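Local coordinates for mandelate racemase/muconate lactonizing enzyme, C-terminal domain protein (Paracoccus denitrificans, PDB 4DWD) that binds magnesium and possibly eliminates water from a substrate, as a hydro-lyase of the enolase superfamily would, at residues L69-L74 / A101-K106; R138-V143 / D177-R182; V210-E215 / R240-V245; Q299-V304 / W329-P334. All blocks are in the same frame, centred on the assembly; numbering follows the deposited sequence.

Contact 1 (L69-L74 / A101-K106)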
loop_
_atom_site.group_PDB
_atom_site.type_symbol
_atom_site.label_atom_id
_atom_site.label_comp_id
_atom_site.label_asym_id
_atom_site.label_seq_id
_atom_site.Cartn_x
_atom_site.Cartn_y
_atom_site.Cartn_z
ATOM N N LEU B 69 9.938 39.287 -21.939
ATOM C CA LEU B 69 9.771 37.923 -22.431
ATOM C C LEU B 69 10.379 36.855 -21.526
ATOM O O LEU B 69 10.010 35.681 -21.635
ATOM C CB LEU B 69 10.312 37.787 -23.854
ATOM C CG LEU B 69 9.507 38.510 -24.946
ATOM C CD1 LEU B 69 10.175 38.343 -26.296
ATOM C CD2 LEU B 69 8.068 38.022 -25.027
ATOM N N ASP B 70 11.277 37.258 -20.621
ATOM C CA ASP B 70 11.968 36.314 -19.735
ATOM C C ASP B 70 11.146 35.998 -18.483
ATOM O O ASP B 70 11.701 35.595 -17.472
ATOM C CB ASP B 70 13.345 36.870 -19.323
ATOM C CG ASP B 70 14.359 36.835 -20.448
ATOM O OD1 ASP B 70 14.082 36.188 -21.482
ATOM O OD2 ASP B 70 15.441 37.452 -20.292
ATOM N N HIS B 71 9.827 36.146 -18.562
ATOM C CA HIS B 71 8.969 36.037 -17.367
ATOM C C HIS B 71 9.164 34.784 -16.543
ATOM O O HIS B 71 9.164 34.850 -15.310
ATOM C CB HIS B 71 7.487 36.195 -17.745
ATOM C CG HIS B 71 6.942 35.058 -18.582
ATOM N ND1 HIS B 71 6.400 33.950 -18.043
ATOM C CD2 HIS B 71 6.892 34.886 -19.965
ATOM C CE1 HIS B 71 6.022 33.112 -19.029
ATOM N NE2 HIS B 71 6.321 33.692 -20.203
ATOM N N ALA B 72 9.321 33.631 -17.191
ATOM C CA ALA B 72 9.388 32.368 -16.453
ATOM C C ALA B 72 10.685 32.253 -15.671
ATOM O O ALA B 72 10.676 31.913 -14.487
ATOM C CB ALA B 72 9.199 31.172 -17.382
ATOM N N VAL B 73 11.807 32.542 -16.326
ATOM C CA VAL B 73 13.095 32.525 -15.641
ATOM C C VAL B 73 13.107 33.584 -14.530
ATOM O O VAL B 73 13.544 33.316 -13.414
ATOM C CB VAL B 73 14.266 32.737 -16.612
ATOM C CG1 VAL B 73 15.593 32.817 -15.868
ATOM C CG2 VAL B 73 14.307 31.615 -17.627
ATOM N N LEU B 74 12.609 34.785 -14.824
ATOM C CA LEU B 74 12.615 35.841 -13.806
ATOM C C LEU B 74 11.795 35.459 -12.585
ATOM O O LEU B 74 12.257 35.610 -11.454
ATOM C CB LEU B 74 12.082 37.157 -14.374
ATOM C CG LEU B 74 12.940 37.827 -15.436
ATOM C CD1 LEU B 74 12.143 38.901 -16.166
ATOM C CD2 LEU B 74 14.197 38.415 -14.800
ATOM N N ALA B 101 0.671 40.195 -15.196
ATOM C CA ALA B 101 1.045 41.482 -15.777
ATOM C C ALA B 101 2.051 41.318 -16.927
ATOM O O ALA B 101 1.937 42.017 -17.947
ATOM C CB ALA B 101 1.582 42.412 -14.704
ATOM N N LEU B 102 3.019 40.414 -16.769
ATOM C CA LEU B 102 4.015 40.183 -17.815
ATOM C C LEU B 102 3.407 39.526 -19.041
ATOM O O LEU B 102 3.800 39.832 -20.159
ATOM C CB LEU B 102 5.231 39.404 -17.296
ATOM C CG LEU B 102 6.085 40.202 -16.293
ATOM C CD1 LEU B 102 7.215 39.353 -15.722
ATOM C CD2 LEU B 102 6.637 41.495 -16.905
ATOM N N TRP B 103 2.431 38.644 -18.830
ATOM C CA TRP B 103 1.674 38.072 -19.952
ATOM C C TRP B 103 0.857 39.100 -20.696
ATOM O O TRP B 103 0.744 39.053 -21.925
ATOM C CB TRP B 103 0.765 36.948 -19.453
ATOM C CG TRP B 103 1.413 35.595 -19.564
ATOM C CD1 TRP B 103 1.952 34.826 -18.540
ATOM C CD2 TRP B 103 1.592 34.801 -20.782
ATOM N NE1 TRP B 103 2.448 33.641 -19.029
ATOM C CE2 TRP B 103 2.269 33.564 -20.370
ATOM C CE3 TRP B 103 1.298 34.994 -22.122
ATOM C CZ2 TRP B 103 2.606 32.565 -21.283
ATOM C CZ3 TRP B 103 1.659 33.987 -23.034
ATOM C CH2 TRP B 103 2.285 32.802 -22.619
ATOM N N ASP B 104 0.258 40.032 -19.957
ATOM C CA ASP B 104 -0.494 41.132 -20.584
ATOM C C ASP B 104 0.469 41.972 -21.453
ATOM O O ASP B 104 0.189 42.249 -22.637
ATOM C CB ASP B 104 -1.167 41.972 -19.487
ATOM C CG ASP B 104 -2.219 42.939 -20.021
ATOM O OD1 ASP B 104 -2.805 42.704 -21.102
ATOM O OD2 ASP B 104 -2.474 43.939 -19.313
ATOM N N LEU B 105 1.625 42.323 -20.890
ATOM C CA LEU B 105 2.647 43.050 -21.655
ATOM C C LEU B 105 3.128 42.276 -22.876
ATOM O O LEU B 105 3.284 42.849 -23.961
ATOM C CB LEU B 105 3.853 43.440 -20.791
ATOM C CG LEU B 105 3.768 44.720 -19.977
ATOM C CD1 LEU B 105 4.959 44.822 -19.047
ATOM C CD2 LEU B 105 3.657 45.940 -20.889
ATOM N N LYS B 106 3.369 40.977 -22.690
ATOM C CA LYS B 106 3.801 40.117 -23.781
ATOM C C LYS B 106 2.790 40.093 -24.936
ATOM O O LYS B 106 3.170 40.201 -26.106
ATOM C CB LYS B 106 4.073 38.709 -23.236
ATOM C CG LYS B 106 4.407 37.694 -24.313
ATOM C CD LYS B 106 4.694 36.345 -23.693
ATOM C CE LYS B 106 4.805 35.290 -24.777
ATOM N NZ LYS B 106 5.152 33.959 -24.194
HETATM O O HOH W 1 7.736 34.652 -23.193
#

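Contact 2 (R138-V143 / D177-R182)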
loop_
_atom_site.group_PDB
_atom_site.type_symbol
_atom_site.label_atom_id
_atom_site.label_comp_id
_atom_site.label_asym_id
_atom_site.label_seq_id
_atom_site.Cartn_x
_atom_site.Cartn_y
_atom_site.Cartn_z
ATOM N N ARG B 138 -27.575 32.711 6.424
ATOM C CA ARG B 138 -28.926 32.953 5.906
ATOM C C ARG B 138 -29.930 31.942 6.440
ATOM O O ARG B 138 -29.565 30.820 6.766
ATOM C CB ARG B 138 -28.935 32.850 4.384
ATOM C CG ARG B 138 -28.272 34.001 3.680
ATOM C CD ARG B 138 -28.499 33.921 2.182
ATOM N NE ARG B 138 -27.931 35.113 1.564
ATOM C CZ ARG B 138 -26.901 35.107 0.727
ATOM N NH1 ARG B 138 -26.352 33.961 0.361
ATOM N NH2 ARG B 138 -26.434 36.249 0.243
ATOM N N SER B 139 -31.199 32.348 6.506
ATOM C CA SER B 139 -32.299 31.402 6.660
ATOM C C SER B 139 -32.511 30.666 5.331
ATOM O O SER B 139 -32.034 31.100 4.282
ATOM C CB SER B 139 -33.587 32.139 7.025
ATOM O OG SER B 139 -33.973 32.981 5.950
ATOM N N VAL B 140 -33.254 29.561 5.372
ATOM C CA VAL B 140 -33.584 28.835 4.151
ATOM C C VAL B 140 -34.238 29.744 3.102
ATOM O O VAL B 140 -33.852 29.716 1.933
ATOM C CB VAL B 140 -34.496 27.616 4.444
ATOM C CG1 VAL B 140 -35.011 26.996 3.149
ATOM C CG2 VAL B 140 -33.758 26.561 5.255
ATOM N N ASP B 141 -35.215 30.558 3.508
ATOM C CA ASP B 141 -35.898 31.410 2.538
ATOM C C ASP B 141 -34.949 32.440 1.935
ATOM O O ASP B 141 -35.089 32.798 0.767
ATOM C CB ASP B 141 -37.140 32.098 3.134
ATOM C CG ASP B 141 -36.799 33.038 4.287
ATOM O OD1 ASP B 141 -36.566 34.235 4.044
ATOM O OD2 ASP B 141 -36.749 32.563 5.434
ATOM N N GLU B 142 -33.978 32.892 2.729
ATOM C CA GLU B 142 -32.983 33.850 2.230
ATOM C C GLU B 142 -32.031 33.210 1.216
ATOM O O GLU B 142 -31.649 33.838 0.220
ATOM C CB GLU B 142 -32.202 34.480 3.384
ATOM C CG GLU B 142 -32.986 35.560 4.110
ATOM C CD GLU B 142 -32.506 35.825 5.524
ATOM O OE1 GLU B 142 -31.472 35.256 5.945
ATOM O OE2 GLU B 142 -33.183 36.616 6.218
ATOM N N VAL B 143 -31.663 31.950 1.456
ATOM C CA VAL B 143 -30.844 31.233 0.494
ATOM C C VAL B 143 -31.599 31.108 -0.833
ATOM O O VAL B 143 -31.074 31.439 -1.901
ATOM C CB VAL B 143 -30.458 29.832 1.009
ATOM C CG1 VAL B 143 -29.722 29.057 -0.074
ATOM C CG2 VAL B 143 -29.614 29.927 2.275
ATOM N N ASP B 177 -28.047 22.741 6.991
ATOM C CA ASP B 177 -27.307 22.817 5.736
ATOM C C ASP B 177 -27.985 21.954 4.671
ATOM O O ASP B 177 -28.152 22.370 3.523
ATOM C CB ASP B 177 -25.859 22.341 5.930
ATOM C CG ASP B 177 -25.051 23.240 6.846
ATOM O OD1 ASP B 177 -25.502 24.351 7.202
ATOM O OD2 ASP B 177 -23.939 22.806 7.211
ATOM N N ILE B 178 -28.403 20.759 5.086
ATOM C CA ILE B 178 -29.077 19.837 4.183
ATOM C C ILE B 178 -30.420 20.432 3.755
ATOM O O ILE B 178 -30.790 20.359 2.574
ATOM C CB ILE B 178 -29.232 18.447 4.831
ATOM C CG1 ILE B 178 -27.844 17.801 4.975
ATOM C CG2 ILE B 178 -30.158 17.549 4.024
ATOM C CD1 ILE B 178 -27.790 16.599 5.900
ATOM N N ALA B 179 -31.139 21.032 4.708
ATOM C CA ALA B 179 -32.420 21.701 4.388
ATOM C C ALA B 179 -32.263 22.805 3.337
ATOM O O ALA B 179 -33.110 22.960 2.452
ATOM C CB ALA B 179 -33.100 22.229 5.652
ATOM N N LYS B 180 -31.163 23.554 3.417
ATOM C CA LYS B 180 -30.887 24.618 2.454
ATOM C C LYS B 180 -30.575 23.983 1.099
ATOM O O LYS B 180 -31.069 24.427 0.062
ATOM C CB LYS B 180 -29.723 25.482 2.936
ATOM C CG LYS B 180 -30.117 26.383 4.101
ATOM C CD LYS B 180 -28.911 26.974 4.808
ATOM C CE LYS B 180 -29.380 27.939 5.886
ATOM N NZ LYS B 180 -28.234 28.412 6.713
ATOM N N ALA B 181 -29.756 22.931 1.104
ATOM C CA ALA B 181 -29.450 22.236 -0.157
ATOM C C ALA B 181 -30.723 21.674 -0.805
ATOM O O ALA B 181 -30.897 21.778 -2.022
ATOM C CB ALA B 181 -28.418 21.140 0.070
ATOM N N ARG B 182 -31.618 21.126 0.019
ATOM C CA ARG B 182 -32.888 20.586 -0.469
ATOM C C ARG B 182 -33.755 21.679 -1.079
ATOM O O ARG B 182 -34.306 21.513 -2.171
ATOM C CB ARG B 182 -33.639 19.854 0.656
ATOM C CG ARG B 182 -35.010 19.331 0.234
ATOM C CD ARG B 182 -35.637 18.480 1.328
ATOM N NE ARG B 182 -35.126 17.109 1.247
ATOM C CZ ARG B 182 -35.679 16.141 0.514
ATOM N NH1 ARG B 182 -36.775 16.374 -0.194
ATOM N NH2 ARG B 182 -35.140 14.934 0.499
#

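Contact 3 (V210-E215 / R240-V245)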
loop_
_atom_site.group_PDB
_atom_site.type_symbol
_atom_site.label_atom_id
_atom_site.label_comp_id
_atom_site.label_asym_id
_atom_site.label_seq_id
_atom_site.Cartn_x
_atom_site.Cartn_y
_atom_site.Cartn_z
ATOM N N VAL B 210 -23.062 14.842 5.120
ATOM C CA VAL B 210 -23.554 15.836 4.165
ATOM C C VAL B 210 -23.434 15.340 2.717
ATOM O O VAL B 210 -24.370 15.493 1.935
ATOM C CB VAL B 210 -22.840 17.187 4.366
ATOM C CG1 VAL B 210 -23.232 18.196 3.295
ATOM C CG2 VAL B 210 -23.194 17.734 5.736
ATOM N N GLY B 211 -22.293 14.743 2.375
ATOM C CA GLY B 211 -22.095 14.160 1.050
ATOM C C GLY B 211 -23.195 13.206 0.629
ATOM O O GLY B 211 -23.689 13.291 -0.501
ATOM N N ARG B 212 -23.591 12.294 1.525
ATOM C CA ARG B 212 -24.668 11.356 1.190
ATOM C C ARG B 212 -25.987 12.075 0.959
ATOM O O ARG B 212 -26.735 11.722 0.041
ATOM C CB ARG B 212 -24.829 10.279 2.264
ATOM C CG ARG B 212 -23.633 9.347 2.381
ATOM C CD ARG B 212 -23.244 8.725 1.038
ATOM N NE ARG B 212 -22.252 7.675 1.266
ATOM C CZ ARG B 212 -21.460 7.156 0.335
ATOM N NH1 ARG B 212 -21.546 7.557 -0.935
ATOM N NH2 ARG B 212 -20.605 6.200 0.684
ATOM N N ALA B 213 -26.270 13.091 1.769
ATOM C CA ALA B 213 -27.472 13.888 1.564
ATOM C C ALA B 213 -27.444 14.640 0.230
ATOM O O ALA B 213 -28.465 14.735 -0.471
ATOM C CB ALA B 213 -27.690 14.839 2.731
ATOM N N LEU B 214 -26.266 15.142 -0.150
ATOM C CA LEU B 214 -26.131 15.834 -1.436
ATOM C C LEU B 214 -26.284 14.856 -2.610
ATOM O O LEU B 214 -26.832 15.216 -3.654
ATOM C CB LEU B 214 -24.790 16.575 -1.532
ATOM C CG LEU B 214 -24.600 17.697 -0.509
ATOM C CD1 LEU B 214 -23.191 18.237 -0.610
ATOM C CD2 LEU B 214 -25.602 18.817 -0.723
ATOM N N GLU B 215 -25.810 13.616 -2.438
ATOM C CA GLU B 215 -26.007 12.575 -3.455
ATOM C C GLU B 215 -27.491 12.260 -3.645
ATOM O O GLU B 215 -27.962 12.152 -4.774
ATOM C CB GLU B 215 -25.237 11.305 -3.092
ATOM C CG GLU B 215 -23.731 11.481 -3.253
ATOM C CD GLU B 215 -22.892 10.403 -2.598
ATOM O OE1 GLU B 215 -23.440 9.397 -2.097
ATOM O OE2 GLU B 215 -21.654 10.582 -2.589
ATOM N N ARG B 240 -14.232 8.113 -0.609
ATOM C CA ARG B 240 -15.320 7.412 0.095
ATOM C C ARG B 240 -16.687 7.748 -0.494
ATOM O O ARG B 240 -17.571 6.911 -0.475
ATOM C CB ARG B 240 -15.277 7.714 1.595
ATOM C CG ARG B 240 -14.175 6.932 2.294
ATOM C CD ARG B 240 -13.941 7.351 3.729
ATOM N NE ARG B 240 -15.015 6.857 4.580
ATOM C CZ ARG B 240 -15.048 7.004 5.895
ATOM N NH1 ARG B 240 -14.063 7.644 6.520
ATOM N NH2 ARG B 240 -16.077 6.517 6.579
ATOM N N LEU B 241 -16.844 8.954 -1.030
ATOM C CA LEU B 241 -18.121 9.420 -1.577
ATOM C C LEU B 241 -18.257 9.145 -3.065
ATOM O O LEU B 241 -17.266 8.826 -3.745
ATOM C CB LEU B 241 -18.291 10.920 -1.312
ATOM C CG LEU B 241 -18.508 11.298 0.153
ATOM C CD1 LEU B 241 -18.519 12.813 0.215
ATOM C CD2 LEU B 241 -19.836 10.746 0.669
ATOM N N ASP B 242 -19.489 9.270 -3.565
ATOM C CA ASP B 242 -19.758 9.210 -4.999
ATOM C C ASP B 242 -19.760 10.610 -5.609
ATOM O O ASP B 242 -19.214 10.814 -6.695
ATOM C CB ASP B 242 -21.105 8.530 -5.278
ATOM C CG ASP B 242 -21.103 7.045 -4.958
ATOM O OD1 ASP B 242 -20.014 6.425 -4.872
ATOM O OD2 ASP B 242 -22.220 6.513 -4.791
ATOM N N ILE B 243 -20.386 11.565 -4.925
ATOM C CA ILE B 243 -20.378 12.965 -5.398
ATOM C C ILE B 243 -18.918 13.413 -5.521
ATOM O O ILE B 243 -18.079 13.045 -4.707
ATOM C CB ILE B 243 -21.183 13.908 -4.471
ATOM C CG1 ILE B 243 -21.249 15.332 -5.070
ATOM C CG2 ILE B 243 -20.611 13.928 -3.050
ATOM C CD1 ILE B 243 -22.283 16.219 -4.400
ATOM N N THR B 244 -18.618 14.190 -6.553
ATOM C CA THR B 244 -17.247 14.618 -6.811
ATOM C C THR B 244 -16.809 15.639 -5.783
ATOM O O THR B 244 -17.357 16.738 -5.723
ATOM C CB THR B 244 -17.129 15.249 -8.194
ATOM O OG1 THR B 244 -17.587 14.309 -9.169
ATOM C CG2 THR B 244 -15.666 15.642 -8.487
ATOM N N VAL B 245 -15.831 15.256 -4.971
ATOM C CA VAL B 245 -15.233 16.149 -3.997
ATOM C C VAL B 245 -14.142 16.954 -4.682
ATOM O O VAL B 245 -13.319 16.405 -5.416
ATOM C CB VAL B 245 -14.690 15.357 -2.799
ATOM C CG1 VAL B 245 -13.795 16.231 -1.920
ATOM C CG2 VAL B 245 -15.860 14.780 -2.007
HETATM O O HOH W 2 -19.456 5.888 -2.253
HETATM O O HOH W 3 -24.564 7.679 -4.642
#

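Contact 4 (Q299-V304 / W329-P334)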
loop_
_atom_site.group_PDB
_atom_site.type_symbol
_atom_site.label_atom_id
_atom_site.label_comp_id
_atom_site.label_asym_id
_atom_site.label_seq_id
_atom_site.Cartn_x
_atom_site.Cartn_y
_atom_site.Cartn_z
ATOM N N GLN B 299 -12.073 31.138 -8.819
ATOM C CA GLN B 299 -11.796 32.526 -9.207
ATOM C C GLN B 299 -12.975 33.400 -8.807
ATOM O O GLN B 299 -14.102 33.147 -9.215
ATOM C CB GLN B 299 -11.513 32.605 -10.711
ATOM C CG GLN B 299 -10.518 33.689 -11.101
ATOM C CD GLN B 299 -11.006 35.083 -10.771
ATOM O OE1 GLN B 299 -10.409 35.793 -9.946
ATOM N NE2 GLN B 299 -12.111 35.478 -11.389
ATOM N N THR B 300 -12.715 34.414 -7.986
ATOM C CA THR B 300 -13.789 35.219 -7.399
ATOM C C THR B 300 -13.707 36.697 -7.737
ATOM O O THR B 300 -14.552 37.458 -7.288
ATOM C CB THR B 300 -13.829 35.065 -5.866
ATOM O OG1 THR B 300 -12.565 35.467 -5.313
ATOM C CG2 THR B 300 -14.132 33.601 -5.486
ATOM N N GLN B 301 -12.710 37.101 -8.524
ATOM C CA GLN B 301 -12.519 38.524 -8.856
ATOM C C GLN B 301 -13.046 38.863 -10.253
ATOM O O GLN B 301 -12.866 38.073 -11.181
ATOM C CB GLN B 301 -11.042 38.914 -8.715
ATOM C CG GLN B 301 -10.421 38.573 -7.356
ATOM C CD GLN B 301 -11.201 39.162 -6.185
ATOM O OE1 GLN B 301 -11.631 40.315 -6.222
ATOM N NE2 GLN B 301 -11.381 38.369 -5.140
ATOM N N PRO B 302 -13.681 40.045 -10.419
ATOM C CA PRO B 302 -14.390 40.330 -11.676
ATOM C C PRO B 302 -13.552 40.972 -12.782
ATOM O O PRO B 302 -14.020 41.080 -13.920
ATOM C CB PRO B 302 -15.473 41.320 -11.235
ATOM C CG PRO B 302 -14.860 42.046 -10.088
ATOM C CD PRO B 302 -14.048 41.001 -9.354
ATOM N N GLY B 303 -12.337 41.403 -12.454
ATOM C CA GLY B 303 -11.515 42.146 -13.408
ATOM C C GLY B 303 -10.334 41.364 -13.937
ATOM O O GLY B 303 -10.496 40.405 -14.696
ATOM N N VAL B 304 -9.133 41.791 -13.551
ATOM C CA VAL B 304 -7.889 41.171 -14.059
ATOM C C VAL B 304 -7.857 39.651 -13.869
ATOM O O VAL B 304 -7.571 38.916 -14.816
ATOM C CB VAL B 304 -6.636 41.850 -13.456
ATOM C CG1 VAL B 304 -5.341 41.155 -13.879
ATOM C CG2 VAL B 304 -6.581 43.310 -13.877
ATOM N N TRP B 329 -19.963 40.801 -8.372
ATOM C CA TRP B 329 -19.169 41.050 -9.560
ATOM C C TRP B 329 -19.373 42.438 -10.123
ATOM O O TRP B 329 -18.545 42.913 -10.903
ATOM C CB TRP B 329 -19.398 39.969 -10.617
ATOM C CG TRP B 329 -20.845 39.636 -10.938
ATOM C CD1 TRP B 329 -21.660 38.664 -10.344
ATOM C CD2 TRP B 329 -21.666 40.226 -12.004
ATOM N NE1 TRP B 329 -22.904 38.642 -10.939
ATOM C CE2 TRP B 329 -22.974 39.557 -11.938
ATOM C CE3 TRP B 329 -21.461 41.218 -12.961
ATOM C CZ2 TRP B 329 -24.005 39.871 -12.810
ATOM C CZ3 TRP B 329 -22.512 41.529 -13.833
ATOM C CH2 TRP B 329 -23.758 40.878 -13.751
ATOM N N ASP B 330 -20.462 43.104 -9.720
ATOM C CA ASP B 330 -20.707 44.504 -10.083
ATOM C C ASP B 330 -19.557 45.421 -9.673
ATOM O O ASP B 330 -19.363 46.476 -10.285
ATOM C CB ASP B 330 -22.023 45.007 -9.458
ATOM C CG ASP B 330 -21.982 45.026 -7.927
ATOM O OD1 ASP B 330 -22.100 46.109 -7.324
ATOM O OD2 ASP B 330 -21.845 43.961 -7.311
ATOM N N ARG B 331 -18.794 45.024 -8.653
ATOM C CA ARG B 331 -17.697 45.859 -8.148
ATOM C C ARG B 331 -16.543 45.993 -9.146
ATOM O O ARG B 331 -15.623 46.776 -8.927
ATOM C CB ARG B 331 -17.181 45.364 -6.786
ATOM C CG ARG B 331 -16.250 44.160 -6.865
ATOM C CD ARG B 331 -15.916 43.602 -5.482
ATOM N NE ARG B 331 -14.985 42.469 -5.529
ATOM C CZ ARG B 331 -15.310 41.228 -5.883
ATOM N NH1 ARG B 331 -16.550 40.942 -6.258
ATOM N NH2 ARG B 331 -14.381 40.264 -5.877
ATOM N N GLY B 332 -16.598 45.230 -10.239
ATOM C CA GLY B 332 -15.642 45.406 -11.334
ATOM C C GLY B 332 -15.657 46.822 -11.892
ATOM O O GLY B 332 -14.630 47.332 -12.342
ATOM N N ARG B 333 -16.829 47.457 -11.858
ATOM C CA ARG B 333 -16.971 48.855 -12.236
ATOM C C ARG B 333 -16.886 49.731 -10.970
ATOM O O ARG B 333 -17.312 49.301 -9.892
ATOM C CB ARG B 333 -18.314 49.059 -12.946
ATOM C CG ARG B 333 -18.468 48.242 -14.220
ATOM C CD ARG B 333 -19.830 48.464 -14.859
ATOM N NE ARG B 333 -20.045 47.574 -16.004
ATOM C CZ ARG B 333 -19.729 47.876 -17.263
ATOM N NH1 ARG B 333 -19.181 49.050 -17.557
ATOM N NH2 ARG B 333 -19.961 47.005 -18.232
ATOM N N PRO B 334 -16.374 50.973 -11.091
ATOM C CA PRO B 334 -15.979 51.668 -12.316
ATOM C C PRO B 334 -14.496 51.571 -12.671
ATOM O O PRO B 334 -14.069 52.180 -13.660
ATOM C CB PRO B 334 -16.328 53.118 -11.994
ATOM C CG PRO B 334 -16.044 53.236 -10.537
ATOM C CD PRO B 334 -16.346 51.882 -9.927
HETATM O O HOH W 4 -17.030 38.676 -8.296
HETATM O O HOH W 5 -16.638 37.761 -5.096
#

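Contact 1 (L69-L74 / A101-K106)
His71 and Trp103 form the aromatic part of this buried contact, the imidazole lying obliquely against the five-membered ring of the indole. The two ring centroids are 4.6 Å apart and the planes are inclined at 52°. His71 CE1 makes the closest approach, 3.6 Å from Trp103 NE1, while His71 NE2 stands over one face of the indole toward its rim. A first torsion of 68° sets His71 CG between the backbone N and the carbonyl carbon, and the CB that carries it points toward segment 101-106.

Apolar contacts flank the rings. Leu102 CD1 packs 3.8 Å from His71 CB, and Leu69 crosses Lys106 at about a right angle, its CD2 lying 3.7 Å from Lys106 CG.

The polar part depends on the extended Lys106 chain. A water links its NZ to Leu69 O, being 2.9 Å from Lys106 NZ, and the same ammonium donates to Leu117 O of the second subunit. NZ also lies near the imidazole plane, 4.2 Å from His71 NE2, where its positive charge would probably disfavour a doubly protonated histidine.

Helices 71-81 and 90-110 thus meet within the N-terminal capping domain. Leu102 reaches Ile30 on strand 24-32, Trp103 rests on Leu117 of helix 114-117, and helix 277-291 closes the aromatic side, where Thr279 OG1 is hydrogen-bonded to Trp103 NE1.

Contact 2 (R138-V143 / D177-R182)
Lys180 stretches across the start of helix 140-154 and meets Val140, Val143 and Arg138 in turn. From CB, a first torsion of -73° carries CG anti to the carbonyl carbon, beside the backbone N. There Lys180 CG lies 3.8 Å from Val140 CG2 and touches Val143 CG2 as well. The chain runs on extended: it crosses Val143 at about a right angle, with Lys180 CD 4.0 Å from Val143 CG2, and CE comes 3.0 Å from Arg138 O. NZ ends 2.8 Å from Arg138 O and donates to it, with a C=O...N angle of 160°, nearly along the C=O axis. Asn135 O takes a second hydrogen bond from the same ammonium, so that two backbone carbonyls grip one charge.

The turn that receives the lysine is closed by a capping box: Glu142 N donates to Ser139 OG, and Ser139 N donates to Glu142 OE1 at 3.0 Å. An alanine in place of Lys180 would probably leave Arg138 O and Asn135 O without their shared donor and open a gap beside Val140 and Val143.

Beyond the lysine, Val140 and Val143 continue onto Ala183 and Val184 of helix 174-188, so that this helix lies beside helix 140-154. On its other flank, helix 174-188 packs on helix 204-216 through Ile178 and Ala181. The three are neighbouring outer helices of the beta/alpha-barrel domain.

Contact 3 (V210-E215 / R240-V245)
Glu215 points its carboxylate at the turn 241-243, where OE2 collects two backbone N-H groups. Asp242 N donates to Glu215 OE2 at 2.7 Å and Ile243 N at 2.8 Å. Both donors come from one face of the carboxylate, well above its plane, and the bond from Ile243 is the straighter, with an N-H...O angle of 169°. The other oxygen turns to Arg212: NH1 meets the syn lone pair of Glu215 OE1 at 2.9 Å, in the guanidinium plane, a salt bridge within the helix that holds the carboxylate in place.

Leu241 CD2 stands over one face of that guanidinium, 3.7 Å above its plane and toward the rim. Although the CB of Arg212 points away from segment 240-245, a bend at its second torsion (-53°) brings CD to 4.0 Å from Leu241 CD2. Asp242 crosses Glu215 at about a right angle, yet the carboxylate planes are only 18° apart. Glu215 OE1 and Asp242 OD2, like charges, stand 4.1 Å apart. Their repulsion is probably eased by a water that donates to both, by the salt bridge of Arg212 to Glu215, and by Arg212 of the fourth subunit, which pairs with Asp242; the Arg212 described here likewise pairs with Asp242 of the third subunit.

Beneath the polar layer, Ile243 CD1 packs 3.8 Å from Leu214 CB. Gly211 lets Leu241 CD1 come within 3.9 Å of its CA, where any side-chain carbon would clash.

A helix outside the barrel thus holds the loop leading into strand 244-246, as part of the beta/alpha-barrel domain of the enolase superfamily.

Contact 4 (Q299-V304 / W329-P334)
Pro302 and Arg331 bury the most surface here, and they cross each other at about a right angle. Pro302 CD stands 3.5 Å above one face of the Arg331 guanidinium, toward its rim. The rest of the proline ring rests on the 3-10 turn: CB lies 3.5 Å from Trp329 O, and CG is 3.6 Å from Gly332 N. Gly332 suits this fit, since a side-chain carbon there would sit tightly against Pro302 CB.

Arg331 supplies the polar half. With a first torsion of 79° its CG takes the crowded position between backbone N and carbonyl carbon, and the chain then extends to NE. NH2 donates to two oxygens, Thr300 O at 3.1 Å and Gln301 OE1 at 2.8 Å. The first acceptor lies close to the guanidinium plane; for the second, the donor sits above the amide of Gln301, whose plane is turned 84° from the guanidinium. NH1 is held by Arg328 O and by a water, 2.9 Å from Thr300 O, that links it to the same carbonyl. A leucine in place of Arg331 would probably leave Gln301 OE1 and Thr300 O without their shared charged donor and set that amide freer to turn.

The contact ties the loop before helix 304-314 to the one after strand 323-325. Both loops belong to the barrel domain, and their junction lies beside its metal-binding residues, Thr300 being near Glu249. Gln299 N reaches Glu324 of that strand, Gln301 touches Glu41 on strand 37-42 of the capping domain, and Trp329 NE1 is hydrogen-bonded to Glu154 of helix 140-154.

In the fold
The four contacts follow one another along the chain, each closing before the next opens. Contacts 2 and 3 are neighbours on the barrel's outer wall, centres 18 Å apart, joined where Ile178 CD1 packs 3.6 Å from Ala213 CB. Contact 1 lies across the chain's centre from both, about 45 Å from contact 2 between centres. Contact 4 stands nearest the metal site: the side chain of Thr300 is about 6 Å from that of Glu249, which with Asp197 and Glu223 binds calcium in a structure of this protein. A bound magnesium ion lies about 5 Å from the Arg212 side chain of contact 3.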